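Local structure of rRNA adenine N-6-methyltransferase (Saccharopolyspora erythraea, 6NVM) at residues Glu193-Glu198 against Arg217-Ala222; Ala63-Leu68 against Thr161-Thr166; Val262-Asp267 against Phe289-Gln294; Glu87-Ala92 against Ser113-Ile118. The protein dimethylates a single adenine of 23S rRNA at N6, using S-adenosyl-L-methionine, and so lowers ribosomal affinity for macrolide, lincosamide and streptogramin B antibiotics. All blocks are in the same frame, centred on the assembly; numbering follows the deposited sequence.

Interaction 1 (Glu193-Glu198 against Arg217-Ala222); sequences EWEFVE and RLRRRA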
loop_
_atom_site.group_PDB
_atom_site.type_symbol
_atom_site.label_atom_id
_atom_site.label_comp_id
_atom_site.label_asym_id
_atom_site.label_seq_id
_atom_site.Cartn_x
_atom_site.Cartn_y
_atom_site.Cartn_z
ATOM N N GLU A 193 2.546 7.010 -3.083
ATOM C CA GLU A 193 1.799 6.618 -4.270
ATOM C C GLU A 193 1.197 5.235 -4.036
ATOM O O GLU A 193 1.823 4.369 -3.416
ATOM C CB GLU A 193 2.706 6.608 -5.507
ATOM C CG GLU A 193 3.489 7.903 -5.732
ATOM C CD GLU A 193 4.544 7.784 -6.832
ATOM O OE1 GLU A 193 4.805 6.661 -7.303
ATOM O OE2 GLU A 193 5.113 8.824 -7.225
ATOM N N TRP A 194 -0.042 5.047 -4.488
ATOM C CA TRP A 194 -0.739 3.766 -4.418
ATOM C C TRP A 194 -1.046 3.351 -5.849
ATOM O O TRP A 194 -1.729 4.082 -6.572
ATOM C CB TRP A 194 -2.038 3.863 -3.609
ATOM C CG TRP A 194 -1.898 4.286 -2.162
ATOM C CD1 TRP A 194 -1.432 5.481 -1.694
ATOM C CD2 TRP A 194 -2.275 3.527 -1.006
ATOM N NE1 TRP A 194 -1.478 5.505 -0.317
ATOM C CE2 TRP A 194 -1.993 4.317 0.127
ATOM C CE3 TRP A 194 -2.818 2.250 -0.820
ATOM C CZ2 TRP A 194 -2.233 3.872 1.426
ATOM C CZ3 TRP A 194 -3.048 1.805 0.469
ATOM C CH2 TRP A 194 -2.757 2.615 1.577
ATOM N N GLU A 195 -0.565 2.177 -6.250
ATOM C CA GLU A 195 -0.626 1.769 -7.647
ATOM C C GLU A 195 -1.216 0.371 -7.764
ATOM O O GLU A 195 -0.808 -0.545 -7.041
ATOM C CB GLU A 195 0.771 1.833 -8.280
ATOM C CG GLU A 195 1.371 3.244 -8.277
ATOM C CD GLU A 195 2.825 3.291 -8.732
ATOM O OE1 GLU A 195 3.438 2.218 -8.916
ATOM O OE2 GLU A 195 3.356 4.411 -8.900
ATOM N N PHE A 196 -2.187 0.217 -8.665
ATOM C CA PHE A 196 -2.751 -1.086 -8.998
ATOM C C PHE A 196 -1.925 -1.679 -10.133
ATOM O O PHE A 196 -1.799 -1.065 -11.200
ATOM C CB PHE A 196 -4.216 -0.949 -9.409
ATOM C CG PHE A 196 -4.891 -2.258 -9.713
ATOM C CD1 PHE A 196 -5.549 -2.957 -8.718
ATOM C CD2 PHE A 196 -4.870 -2.786 -10.993
ATOM C CE1 PHE A 196 -6.171 -4.153 -8.990
ATOM C CE2 PHE A 196 -5.489 -3.987 -11.270
ATOM C CZ PHE A 196 -6.142 -4.670 -10.268
ATOM N N VAL A 197 -1.351 -2.862 -9.910
ATOM C CA VAL A 197 -0.474 -3.451 -10.917
ATOM C C VAL A 197 -1.277 -4.375 -11.828
ATOM O O VAL A 197 -1.344 -4.153 -13.042
ATOM C CB VAL A 197 0.711 -4.182 -10.263
ATOM C CG1 VAL A 197 1.544 -4.904 -11.312
ATOM C CG2 VAL A 197 1.576 -3.188 -9.499
ATOM N N GLU A 198 -1.887 -5.417 -11.269
ATOM C CA GLU A 198 -2.673 -6.314 -12.112
ATOM C C GLU A 198 -3.535 -7.226 -11.249
ATOM O O GLU A 198 -3.216 -7.511 -10.091
ATOM C CB GLU A 198 -1.774 -7.159 -13.025
ATOM C CG GLU A 198 -0.961 -8.218 -12.284
ATOM C CD GLU A 198 -0.092 -9.054 -13.215
ATOM O OE1 GLU A 198 0.323 -8.533 -14.271
ATOM O OE2 GLU A 198 0.166 -10.236 -12.890
ATOM N N ARG A 217 1.009 -1.926 -5.230
ATOM C CA ARG A 217 2.292 -1.407 -4.783
ATOM C C ARG A 217 2.114 -0.041 -4.141
ATOM O O ARG A 217 1.370 0.800 -4.649
ATOM C CB ARG A 217 3.278 -1.314 -5.957
ATOM C CG ARG A 217 4.644 -0.735 -5.603
ATOM C CD ARG A 217 5.603 -0.847 -6.791
ATOM N NE ARG A 217 5.039 -0.231 -7.991
ATOM C CZ ARG A 217 5.529 -0.379 -9.216
ATOM N NH1 ARG A 217 6.604 -1.127 -9.424
ATOM N NH2 ARG A 217 4.940 0.220 -10.240
ATOM N N LEU A 218 2.781 0.154 -3.009
ATOM C CA LEU A 218 2.980 1.468 -2.412
ATOM C C LEU A 218 4.402 1.928 -2.700
ATOM O O LEU A 218 5.344 1.139 -2.607
ATOM C CB LEU A 218 2.765 1.439 -0.895
ATOM C CG LEU A 218 1.488 0.814 -0.350
ATOM C CD1 LEU A 218 1.447 0.964 1.168
ATOM C CD2 LEU A 218 0.280 1.453 -0.984
ATOM N N ARG A 219 4.559 3.199 -3.054
ATOM C CA ARG A 219 5.876 3.811 -3.192
ATOM C C ARG A 219 5.919 5.025 -2.280
ATOM O O ARG A 219 5.090 5.931 -2.416
ATOM C CB ARG A 219 6.173 4.224 -4.639
ATOM C CG ARG A 219 5.885 3.140 -5.675
ATOM C CD ARG A 219 6.282 3.569 -7.089
ATOM N NE ARG A 219 7.732 3.622 -7.230
ATOM C CZ ARG A 219 8.472 4.717 -7.096
ATOM N NH1 ARG A 219 7.907 5.891 -6.838
ATOM N NH2 ARG A 219 9.789 4.637 -7.224
ATOM N N ARG A 220 6.876 5.044 -1.354
ATOM C CA ARG A 220 7.092 6.230 -0.536
ATOM C C ARG A 220 7.778 7.296 -1.381
ATOM O O ARG A 220 8.867 7.062 -1.916
ATOM C CB ARG A 220 7.932 5.893 0.693
ATOM C CG ARG A 220 7.930 7.004 1.740
ATOM C CD ARG A 220 8.695 6.605 2.979
ATOM N NE ARG A 220 10.132 6.601 2.730
ATOM C CZ ARG A 220 10.885 7.695 2.668
ATOM N NH1 ARG A 220 10.341 8.895 2.830
ATOM N NH2 ARG A 220 12.188 7.587 2.440
ATOM N N ARG A 221 7.140 8.459 -1.510
ATOM C CA ARG A 221 7.666 9.513 -2.368
ATOM C C ARG A 221 8.993 10.026 -1.830
ATOM O O ARG A 221 9.138 10.280 -0.630
ATOM C CB ARG A 221 6.674 10.677 -2.466
ATOM C CG ARG A 221 5.281 10.295 -2.947
ATOM C CD ARG A 221 4.362 11.518 -2.982
ATOM N NE ARG A 221 2.982 11.160 -3.301
ATOM C CZ ARG A 221 2.501 11.021 -4.532
ATOM N NH1 ARG A 221 3.284 11.203 -5.591
ATOM N NH2 ARG A 221 1.228 10.689 -4.703
ATOM N N ALA A 222 9.958 10.202 -2.733
ATOM C CA ALA A 222 11.245 10.764 -2.337
ATOM C C ALA A 222 11.071 12.156 -1.743
ATOM O O ALA A 222 11.696 12.486 -0.729
ATOM C CB ALA A 222 12.196 10.801 -3.535
HETATM O O HOH W 1 6.026 11.808 -5.855
#
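With CG anti to the carbonyl carbon (chi1 -52°) and the chain extended beyond it, Glu193 carries its carboxylate between Arg219 and Arg221, while in Arg217 a bend at chi3 (55°) sets NE, and the guanidinium meets Glu195 OE1. These residues face each other in the antiparallel pairing of strands 192-200 and 213-220, at one edge of the methyltransferase's mixed sheet. Glu193 with Arg219 and Glu195 with Arg217 are hydrogen-bonded pairs; Trp194 with Leu218 is a non-hydrogen-bonded pair on the other face.

In the Glu195 conformer described, OE1 forms a salt bridge with Arg217, taking a 2.8 Å bond from NH2, almost end-on to its C-O bond, and a weak one from NE. A second salt bridge joins Arg219 NH1 to Glu193 OE1 at 3.2 Å, from above the carboxylate plane. Arg221 lays its guanidinium face over Glu193 CG. Glu193 OE2 lies well out of the guanidinium plane, and its salt bridge with Arg221 NH1 is one of charge alone; a water accepts from NH1 at 2.8 Å. Arg221 also bonds through NE to Trp189 O and makes a cation-pi contact with Trp189. On the buried face, Leu218 CD2 sits over the Trp194 six-membered ring in a CH-pi contact, 3.5 Å from its centroid.

Glu67 and Thr65 give Arg219 and Arg217 further partners. Glu193, shared by Arg219 and Arg221, ties them into a salt-bridge network.

Interaction 2 (Ala63-Leu68 against Thr161-Thr166); sequences AETAEL and TATMVT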
loop_
_atom_site.group_PDB
_atom_site.type_symbol
_atom_site.label_atom_id
_atom_site.label_comp_id
_atom_site.label_asym_id
_atom_site.label_seq_id
_atom_site.Cartn_x
_atom_site.Cartn_y
_atom_site.Cartn_z
ATOM N N ALA A 63 8.346 -9.909 -8.543
ATOM C CA ALA A 63 9.737 -9.569 -8.269
ATOM C C ALA A 63 10.168 -8.332 -9.050
ATOM O O ALA A 63 10.865 -7.461 -8.515
ATOM C CB ALA A 63 10.639 -10.758 -8.595
ATOM N N GLU A 64 9.759 -8.236 -10.319
ATOM C CA GLU A 64 10.080 -7.058 -11.119
ATOM C C GLU A 64 9.347 -5.814 -10.619
ATOM O O GLU A 64 9.893 -4.706 -10.679
ATOM C CB GLU A 64 9.745 -7.338 -12.586
ATOM C CG GLU A 64 10.595 -8.458 -13.190
ATOM C CD GLU A 64 10.005 -9.047 -14.462
ATOM O OE1 GLU A 64 8.788 -8.877 -14.701
ATOM O OE2 GLU A 64 10.764 -9.689 -15.221
ATOM N N THR A 65 8.128 -5.979 -10.102
ATOM C CA THR A 65 7.364 -4.844 -9.593
ATOM C C THR A 65 8.026 -4.209 -8.378
ATOM O O THR A 65 7.840 -3.012 -8.122
ATOM C CB THR A 65 5.945 -5.301 -9.228
ATOM O OG1 THR A 65 5.251 -5.697 -10.413
ATOM C CG2 THR A 65 5.157 -4.198 -8.531
ATOM N N ALA A 66 8.779 -4.988 -7.604
ATOM C CA ALA A 66 9.298 -4.490 -6.341
ATOM C C ALA A 66 10.405 -3.456 -6.512
ATOM O O ALA A 66 10.812 -2.849 -5.519
ATOM C CB ALA A 66 9.795 -5.662 -5.499
ATOM N N GLU A 67 10.901 -3.255 -7.731
ATOM C CA GLU A 67 11.922 -2.250 -8.017
ATOM C C GLU A 67 13.141 -2.445 -7.117
ATOM O O GLU A 67 13.560 -1.554 -6.374
ATOM C CB GLU A 67 11.334 -0.843 -7.877
ATOM C CG GLU A 67 10.209 -0.605 -8.879
ATOM C CD GLU A 67 9.641 0.799 -8.844
ATOM O OE1 GLU A 67 9.543 1.387 -7.745
ATOM O OE2 GLU A 67 9.284 1.304 -9.936
ATOM N N LEU A 68 13.714 -3.639 -7.216
ATOM C CA LEU A 68 14.828 -4.046 -6.377
ATOM C C LEU A 68 16.158 -3.693 -7.035
ATOM O O LEU A 68 16.243 -3.453 -8.240
ATOM C CB LEU A 68 14.758 -5.546 -6.102
ATOM C CG LEU A 68 13.436 -6.034 -5.505
ATOM C CD1 LEU A 68 13.463 -7.552 -5.382
ATOM C CD2 LEU A 68 13.184 -5.373 -4.157
ATOM N N THR A 161 9.462 0.816 -1.273
ATOM C CA THR A 161 8.293 0.259 -1.929
ATOM C C THR A 161 7.759 -0.913 -1.126
ATOM O O THR A 161 8.499 -1.586 -0.398
ATOM C CB THR A 161 8.602 -0.226 -3.350
ATOM O OG1 THR A 161 9.475 -1.360 -3.279
ATOM C CG2 THR A 161 9.245 0.877 -4.154
ATOM N N ALA A 162 6.457 -1.145 -1.268
ATOM C CA ALA A 162 5.796 -2.310 -0.703
ATOM C C ALA A 162 4.966 -2.926 -1.815
ATOM O O ALA A 162 4.086 -2.263 -2.374
ATOM C CB ALA A 162 4.917 -1.944 0.495
ATOM N N THR A 163 5.264 -4.175 -2.151
ATOM C CA THR A 163 4.584 -4.897 -3.214
ATOM C C THR A 163 3.821 -6.039 -2.563
ATOM O O THR A 163 4.419 -6.868 -1.867
ATOM C CB THR A 163 5.587 -5.413 -4.245
ATOM O OG1 THR A 163 6.310 -4.303 -4.791
ATOM C CG2 THR A 163 4.885 -6.148 -5.378
ATOM N N MET A 164 2.512 -6.090 -2.794
ATOM C CA MET A 164 1.647 -6.994 -2.055
ATOM C C MET A 164 0.671 -7.680 -2.993
ATOM O O MET A 164 0.124 -7.052 -3.904
ATOM C CB MET A 164 0.864 -6.243 -0.971
ATOM C CG MET A 164 1.721 -5.775 0.180
ATOM S SD MET A 164 0.858 -4.591 1.230
ATOM C CE MET A 164 0.889 -3.132 0.194
ATOM N N VAL A 165 0.461 -8.972 -2.754
ATOM C CA VAL A 165 -0.621 -9.728 -3.366
ATOM C C VAL A 165 -1.756 -9.744 -2.353
ATOM O O VAL A 165 -1.587 -10.247 -1.233
ATOM C CB VAL A 165 -0.184 -11.154 -3.732
ATOM C CG1 VAL A 165 -1.347 -11.929 -4.342
ATOM C CG2 VAL A 165 0.996 -11.115 -4.674
ATOM N N THR A 166 -2.898 -9.174 -2.728
ATOM C CA THR A 166 -4.063 -9.071 -1.856
ATOM C C THR A 166 -5.292 -9.572 -2.601
ATOM O O THR A 166 -5.239 -9.893 -3.789
ATOM C CB THR A 166 -4.288 -7.626 -1.389
ATOM O OG1 THR A 166 -4.745 -6.826 -2.491
ATOM C CG2 THR A 166 -3.002 -7.028 -0.836
#
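Thr161 and Thr163 of strand 159-167, in the Rossmann-like sheet of this class I methyltransferase, meet the C-terminal part of helix 56-65 and the turn after it. The strand runs between 135-140 and 213-220 in that sheet, and both threonines point their CB atoms toward segment 63-68. Their hydroxyls and methyls make most of a small, largely buried contact.

Thr163 has OG1 anti to its carbonyl carbon (chi1 -59°), with CG2 consequently anti to the backbone N. Its methyl meets the methyl of Thr65, CG2 to CG2 at 3.7 Å, the two side chains crossing at a slant. Its hydroxyl oxygen turns to Ala66 instead, with OG1 3.4 Å from Ala66 CA and 3.8 Å from Ala66 CB. The polar end of Thr65 is turned back into its own helix, where OG1 bonds to Arg61 O.

Glu67 adopts positive phi (55°) as the chain leaves the helix. Its carboxylate serves the neighbouring strand 213-220, OE1 forming a salt bridge with Arg219, and in the conformer described the same oxygen passes 3.6 Å from Thr161 CG2. The other branch of Thr161 holds OG1 between the backbone N and the carbonyl carbon (chi1 68°), where it stands 3.0 Å from Ala66 O.

Interaction 3 (Val262-Asp267 against Phe289-Gln294); sequences VEAALD and FERLDQ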
loop_
_atom_site.group_PDB
_atom_site.type_symbol
_atom_site.label_atom_id
_atom_site.label_comp_id
_atom_site.label_asym_id
_atom_site.label_seq_id
_atom_site.Cartn_x
_atom_site.Cartn_y
_atom_site.Cartn_z
ATOM N N VAL A 262 -14.638 28.390 0.153
ATOM C CA VAL A 262 -15.066 27.027 -0.151
ATOM C C VAL A 262 -15.503 26.922 -1.607
ATOM O O VAL A 262 -15.120 25.992 -2.326
ATOM C CB VAL A 262 -16.191 26.595 0.809
ATOM C CG1 VAL A 262 -16.856 25.302 0.332
ATOM C CG2 VAL A 262 -15.642 26.418 2.215
ATOM N N GLU A 263 -16.332 27.867 -2.057
ATOM C CA GLU A 263 -16.775 27.858 -3.447
ATOM C C GLU A 263 -15.589 27.972 -4.395
ATOM O O GLU A 263 -15.505 27.238 -5.388
ATOM C CB GLU A 263 -17.776 28.993 -3.695
ATOM C CG GLU A 263 -18.250 29.085 -5.149
ATOM C CD GLU A 263 -19.362 30.100 -5.368
ATOM O OE1 GLU A 263 -19.875 30.653 -4.372
ATOM O OE2 GLU A 263 -19.726 30.338 -6.542
ATOM N N ALA A 264 -14.653 28.874 -4.096
ATOM C CA ALA A 264 -13.481 29.036 -4.952
ATOM C C ALA A 264 -12.637 27.765 -4.982
ATOM O O ALA A 264 -12.066 27.415 -6.024
ATOM C CB ALA A 264 -12.640 30.220 -4.471
ATOM N N ALA A 265 -12.537 27.072 -3.844
ATOM C CA ALA A 265 -11.701 25.876 -3.764
ATOM C C ALA A 265 -12.324 24.714 -4.523
ATOM O O ALA A 265 -11.633 23.992 -5.249
ATOM C CB ALA A 265 -11.473 25.495 -2.303
ATOM N N LEU A 266 -13.626 24.499 -4.345
ATOM C CA LEU A 266 -14.321 23.472 -5.114
ATOM C C LEU A 266 -14.126 23.688 -6.609
ATOM O O LEU A 266 -13.769 22.759 -7.344
ATOM C CB LEU A 266 -15.808 23.470 -4.753
ATOM C CG LEU A 266 -16.134 22.979 -3.343
ATOM C CD1 LEU A 266 -17.582 23.301 -2.991
ATOM C CD2 LEU A 266 -15.877 21.485 -3.210
ATOM N N ASP A 267 -14.337 24.922 -7.077
ATOM C CA ASP A 267 -14.182 25.204 -8.498
ATOM C C ASP A 267 -12.740 24.974 -8.950
ATOM O O ASP A 267 -12.500 24.413 -10.023
ATOM C CB ASP A 267 -14.621 26.637 -8.802
ATOM C CG ASP A 267 -16.142 26.809 -8.807
ATOM O OD1 ASP A 267 -16.875 25.810 -8.618
ATOM O OD2 ASP A 267 -16.607 27.953 -9.008
ATOM N N PHE A 289 -7.241 21.548 -1.288
ATOM C CA PHE A 289 -6.504 22.047 -0.132
ATOM C C PHE A 289 -5.664 23.257 -0.505
ATOM O O PHE A 289 -5.584 24.225 0.258
ATOM C CB PHE A 289 -5.615 20.946 0.449
ATOM C CG PHE A 289 -4.737 21.428 1.570
ATOM C CD1 PHE A 289 -5.283 21.737 2.802
ATOM C CD2 PHE A 289 -3.374 21.597 1.383
ATOM C CE1 PHE A 289 -4.489 22.197 3.833
ATOM C CE2 PHE A 289 -2.570 22.058 2.412
ATOM C CZ PHE A 289 -3.130 22.361 3.637
ATOM N N GLU A 290 -5.028 23.212 -1.677
ATOM C CA GLU A 290 -4.213 24.326 -2.142
ATOM C C GLU A 290 -4.980 25.638 -2.062
ATOM O O GLU A 290 -4.490 26.628 -1.512
ATOM C CB GLU A 290 -3.760 24.043 -3.573
ATOM C CG GLU A 290 -2.914 25.127 -4.213
ATOM C CD GLU A 290 -2.511 24.768 -5.637
ATOM O OE1 GLU A 290 -3.366 24.242 -6.393
ATOM O OE2 GLU A 290 -1.336 24.997 -5.990
ATOM N N ARG A 291 -6.196 25.663 -2.609
ATOM C CA ARG A 291 -6.969 26.899 -2.610
ATOM C C ARG A 291 -7.507 27.217 -1.222
ATOM O O ARG A 291 -7.544 28.385 -0.817
ATOM C CB ARG A 291 -8.114 26.807 -3.622
ATOM C CG ARG A 291 -8.953 28.081 -3.729
ATOM C CD ARG A 291 -8.100 29.304 -4.086
ATOM N NE ARG A 291 -8.901 30.524 -4.157
ATOM C CZ ARG A 291 -9.244 31.261 -3.103
ATOM N NH1 ARG A 291 -8.857 30.909 -1.881
ATOM N NH2 ARG A 291 -9.977 32.354 -3.270
ATOM N N LEU A 292 -7.933 26.197 -0.473
ATOM C CA LEU A 292 -8.447 26.459 0.866
ATOM C C LEU A 292 -7.366 26.996 1.789
ATOM O O LEU A 292 -7.658 27.808 2.675
ATOM C CB LEU A 292 -9.048 25.194 1.469
ATOM C CG LEU A 292 -10.414 24.778 0.928
ATOM C CD1 LEU A 292 -10.827 23.490 1.576
ATOM C CD2 LEU A 292 -11.463 25.855 1.179
ATOM N N ASP A 293 -6.124 26.564 1.600
ATOM C CA ASP A 293 -5.050 26.901 2.523
ATOM C C ASP A 293 -4.439 28.271 2.258
ATOM O O ASP A 293 -3.466 28.634 2.929
ATOM C CB ASP A 293 -3.962 25.831 2.465
ATOM C CG ASP A 293 -3.131 25.780 3.727
ATOM O OD1 ASP A 293 -3.721 25.842 4.827
ATOM O OD2 ASP A 293 -1.893 25.644 3.620
ATOM N N GLN A 294 -4.972 29.030 1.305
ATOM C CA GLN A 294 -4.482 30.379 1.048
ATOM C C GLN A 294 -5.072 31.372 2.043
ATOM O O GLN A 294 -6.291 31.480 2.175
ATOM C CB GLN A 294 -4.811 30.810 -0.380
ATOM C CG GLN A 294 -4.047 30.052 -1.450
ATOM C CD GLN A 294 -4.308 30.599 -2.842
ATOM O OE1 GLN A 294 -5.018 31.594 -3.008
ATOM N NE2 GLN A 294 -3.737 29.948 -3.851
#
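Two helices, 259-269 and 282-292, come together with Ala265 CA only 5.0 Å from Arg291 CA, a close spacing, with alanines on the facing side of helix 259-269. They belong to the helical C-terminal part of this rRNA adenine dimethylase, which follows the Rossmann-like catalytic sheet, and the contact lies well away from the annotated cofactor sites. Ala264 and Ala265 point their methyls toward the partner helix.

Ala265 meets two consecutive residues. Leu292 closes in, CG and CD2 each 3.5 Å from Ala265 CB, and the pair with CG is tighter than usual carbon contact. The aliphatic base of Arg291 lies against the backbone, with CG 3.5 Å from Ala265 CA and CB 3.8 Å from Ala265 CB. Leu292 CD2 also extends to Val262, where it lies 4.0 Å from CA. Leu253 of helix 249-254 touches both Val262 and Leu292, and Met237 of helix 228-243 touches Leu292, joining this pair of helices to the rest of the bundle.

Arg291 starts out with CG anti to the backbone N (chi1 -178°) and then bends at chi2 (57°), which places CD. The guanidinium meets a methyl across this contact rather than an acid: Ala264 CB rests over one face of it, 3.6 Å from Arg291 NH2.

Interaction 4 (Glu87-Ala92 against Ser113-Ile118); sequences ELADRA and SGHPNI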
loop_
_atom_site.group_PDB
_atom_site.type_symbol
_atom_site.label_atom_id
_atom_site.label_comp_id
_atom_site.label_asym_id
_atom_site.label_seq_id
_atom_site.Cartn_x
_atom_site.Cartn_y
_atom_site.Cartn_z
ATOM N N GLU A 87 13.509 -15.496 -6.374
ATOM C CA GLU A 87 13.575 -14.462 -7.398
ATOM C C GLU A 87 13.849 -13.090 -6.800
ATOM O O GLU A 87 14.523 -12.266 -7.432
ATOM C CB GLU A 87 12.291 -14.488 -8.222
ATOM C CG GLU A 87 12.132 -15.853 -8.892
ATOM C CD GLU A 87 11.118 -15.885 -10.008
ATOM O OE1 GLU A 87 10.755 -14.804 -10.525
ATOM O OE2 GLU A 87 10.692 -17.008 -10.367
ATOM N N LEU A 88 13.371 -12.832 -5.580
ATOM C CA LEU A 88 13.747 -11.610 -4.884
ATOM C C LEU A 88 15.231 -11.601 -4.544
ATOM O O LEU A 88 15.901 -10.570 -4.688
ATOM C CB LEU A 88 12.928 -11.458 -3.606
ATOM C CG LEU A 88 11.412 -11.442 -3.753
ATOM C CD1 LEU A 88 10.764 -11.476 -2.376
ATOM C CD2 LEU A 88 10.972 -10.225 -4.540
ATOM N N ALA A 89 15.754 -12.736 -4.073
ATOM C CA ALA A 89 17.157 -12.820 -3.680
ATOM C C ALA A 89 18.107 -12.678 -4.864
ATOM O O ALA A 89 19.255 -12.267 -4.672
ATOM C CB ALA A 89 17.423 -14.141 -2.963
ATOM N N ASP A 90 17.648 -12.990 -6.080
ATOM C CA ASP A 90 18.454 -12.778 -7.276
ATOM C C ASP A 90 18.684 -11.303 -7.581
ATOM O O ASP A 90 19.638 -10.968 -8.294
ATOM C CB ASP A 90 17.779 -13.409 -8.495
ATOM C CG ASP A 90 17.935 -14.915 -8.549
ATOM O OD1 ASP A 90 18.800 -15.456 -7.833
ATOM O OD2 ASP A 90 17.194 -15.549 -9.334
ATOM N N ARG A 91 17.821 -10.420 -7.085
ATOM C CA ARG A 91 17.836 -9.016 -7.465
ATOM C C ARG A 91 18.215 -8.075 -6.333
ATOM O O ARG A 91 18.761 -7.002 -6.600
ATOM C CB ARG A 91 16.455 -8.611 -8.001
ATOM C CG ARG A 91 16.007 -9.388 -9.242
ATOM C CD ARG A 91 14.501 -9.252 -9.475
ATOM N NE ARG A 91 14.091 -9.741 -10.793
ATOM C CZ ARG A 91 13.906 -11.023 -11.105
ATOM N NH1 ARG A 91 14.104 -11.975 -10.203
ATOM N NH2 ARG A 91 13.531 -11.357 -12.334
ATOM N N ALA A 92 17.940 -8.444 -5.084
ATOM C CA ALA A 92 18.142 -7.580 -3.931
ATOM C C ALA A 92 19.424 -7.949 -3.191
ATOM O O ALA A 92 20.025 -9.003 -3.409
ATOM C CB ALA A 92 16.943 -7.677 -2.979
ATOM N N SER A 113 18.576 -22.925 1.506
ATOM C CA SER A 113 19.926 -22.797 2.043
ATOM C C SER A 113 20.979 -22.633 0.954
ATOM O O SER A 113 22.103 -22.227 1.264
ATOM C CB SER A 113 20.265 -24.011 2.910
ATOM O OG SER A 113 20.195 -25.209 2.161
ATOM N N GLY A 114 20.651 -22.936 -0.304
ATOM C CA GLY A 114 21.553 -22.665 -1.406
ATOM C C GLY A 114 21.642 -21.212 -1.816
ATOM O O GLY A 114 22.367 -20.887 -2.762
ATOM N N HIS A 115 20.915 -20.324 -1.136
ATOM C CA HIS A 115 20.976 -18.887 -1.388
ATOM C C HIS A 115 21.564 -18.193 -0.167
ATOM O O HIS A 115 20.839 -17.942 0.809
ATOM C CB HIS A 115 19.586 -18.326 -1.694
ATOM C CG HIS A 115 19.076 -18.706 -3.044
ATOM N ND1 HIS A 115 18.553 -19.951 -3.312
ATOM C CD2 HIS A 115 19.027 -18.015 -4.206
ATOM C CE1 HIS A 115 18.199 -20.009 -4.582
ATOM N NE2 HIS A 115 18.474 -18.848 -5.146
ATOM N N PRO A 116 22.850 -17.835 -0.173
ATOM C CA PRO A 116 23.455 -17.280 1.049
ATOM C C PRO A 116 22.843 -15.965 1.503
ATOM O O PRO A 116 23.001 -15.615 2.680
ATOM C CB PRO A 116 24.931 -17.109 0.666
ATOM C CG PRO A 116 24.942 -17.025 -0.813
ATOM C CD PRO A 116 23.809 -17.881 -1.290
ATOM N N ASN A 117 22.149 -15.227 0.631
ATOM C CA ASN A 117 21.587 -13.937 1.013
ATOM C C ASN A 117 20.115 -14.035 1.406
ATOM O O ASN A 117 19.414 -13.014 1.414
ATOM C CB ASN A 117 21.770 -12.908 -0.108
ATOM C CG ASN A 117 20.902 -13.189 -1.321
ATOM O OD1 ASN A 117 20.507 -14.325 -1.571
ATOM N ND2 ASN A 117 20.611 -12.144 -2.090
ATOM N N ILE A 118 19.637 -15.237 1.732
ATOM C CA ILE A 118 18.291 -15.439 2.261
ATOM C C ILE A 118 18.401 -15.851 3.720
ATOM O O ILE A 118 19.170 -16.757 4.068
ATOM C CB ILE A 118 17.495 -16.498 1.479
ATOM C CG1 ILE A 118 17.227 -16.032 0.046
ATOM C CG2 ILE A 118 16.172 -16.789 2.216
ATOM C CD1 ILE A 118 16.440 -17.036 -0.798
HETATM O O HOH W 2 20.508 -15.335 -4.164
HETATM O O HOH W 3 18.714 -18.014 -8.280
#
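A side-chain amide bonded to a backbone carbonyl of helix 83-89, Asn117 ND2 to Ala89 O, anchors a surface loop to that helix, near the edge of the sheet where strand 118-121 begins. The bond is 2.9 Å long and nearly straight, with an N-H...O angle of 168°. It lies on a lone pair of the carbonyl and in the plane of both groups. Asn117 reaches it with CG between the backbone N and the carbonyl carbon (chi1 70°), the sterically crowded rotamer. The same ND2 gives a weak bond to Arg93 O. On the other branch of the amide, OD1 lies 3.4 Å from Ala89 CB and accepts from a water at 2.8 Å, and this water also donates weakly to Ala89 O.

The loop makes a type I beta turn from His115 to Ile118, closed by Ile118 N bonding to His115 O. In the Rossmann-like order of this methyltransferase, the loop links helix 102-111 to the outermost strand, 118-121, which runs parallel to 94-98. Asn117 is already tied to that neighbour through a backbone bond with Val95.

Ala89 is the apolar centre of the contact. Its methyl packs against Ile118, 3.6 Å from CG1, and also touches Val95 of strand 94-98, so that helix, loop and sheet meet at one small side chain. Farther out, water connects Asp90 with His115: it donates to Asp90 OD1 at 2.6 Å and lies in the plane of the imidazole at its edge, 3.3 Å from NE2.

How the interactions relate
Interactions 1 and 2 share the central sheet and touch directly: Arg217 NH1 lies 2.6 Å from Thr65 O, and Leu218 N 2.8 Å from Ala162 O, both probable hydrogen bonds. Interaction 1 has a buried aromatic-aliphatic face and a charged, partly exposed one; interaction 2 is mostly buried and relies on threonine hydroxyls and methyls. Interaction 4, nested in the chain between the segments of interaction 2, joins it through Leu88 and Leu68, but belongs to the far edge of the sheet, where an amide, bridging waters and one alanine methyl make the contact. Interaction 3, buried and apolar apart from one guanidinium, stands in the helical part, its centre about 50 Å from that of interaction 4.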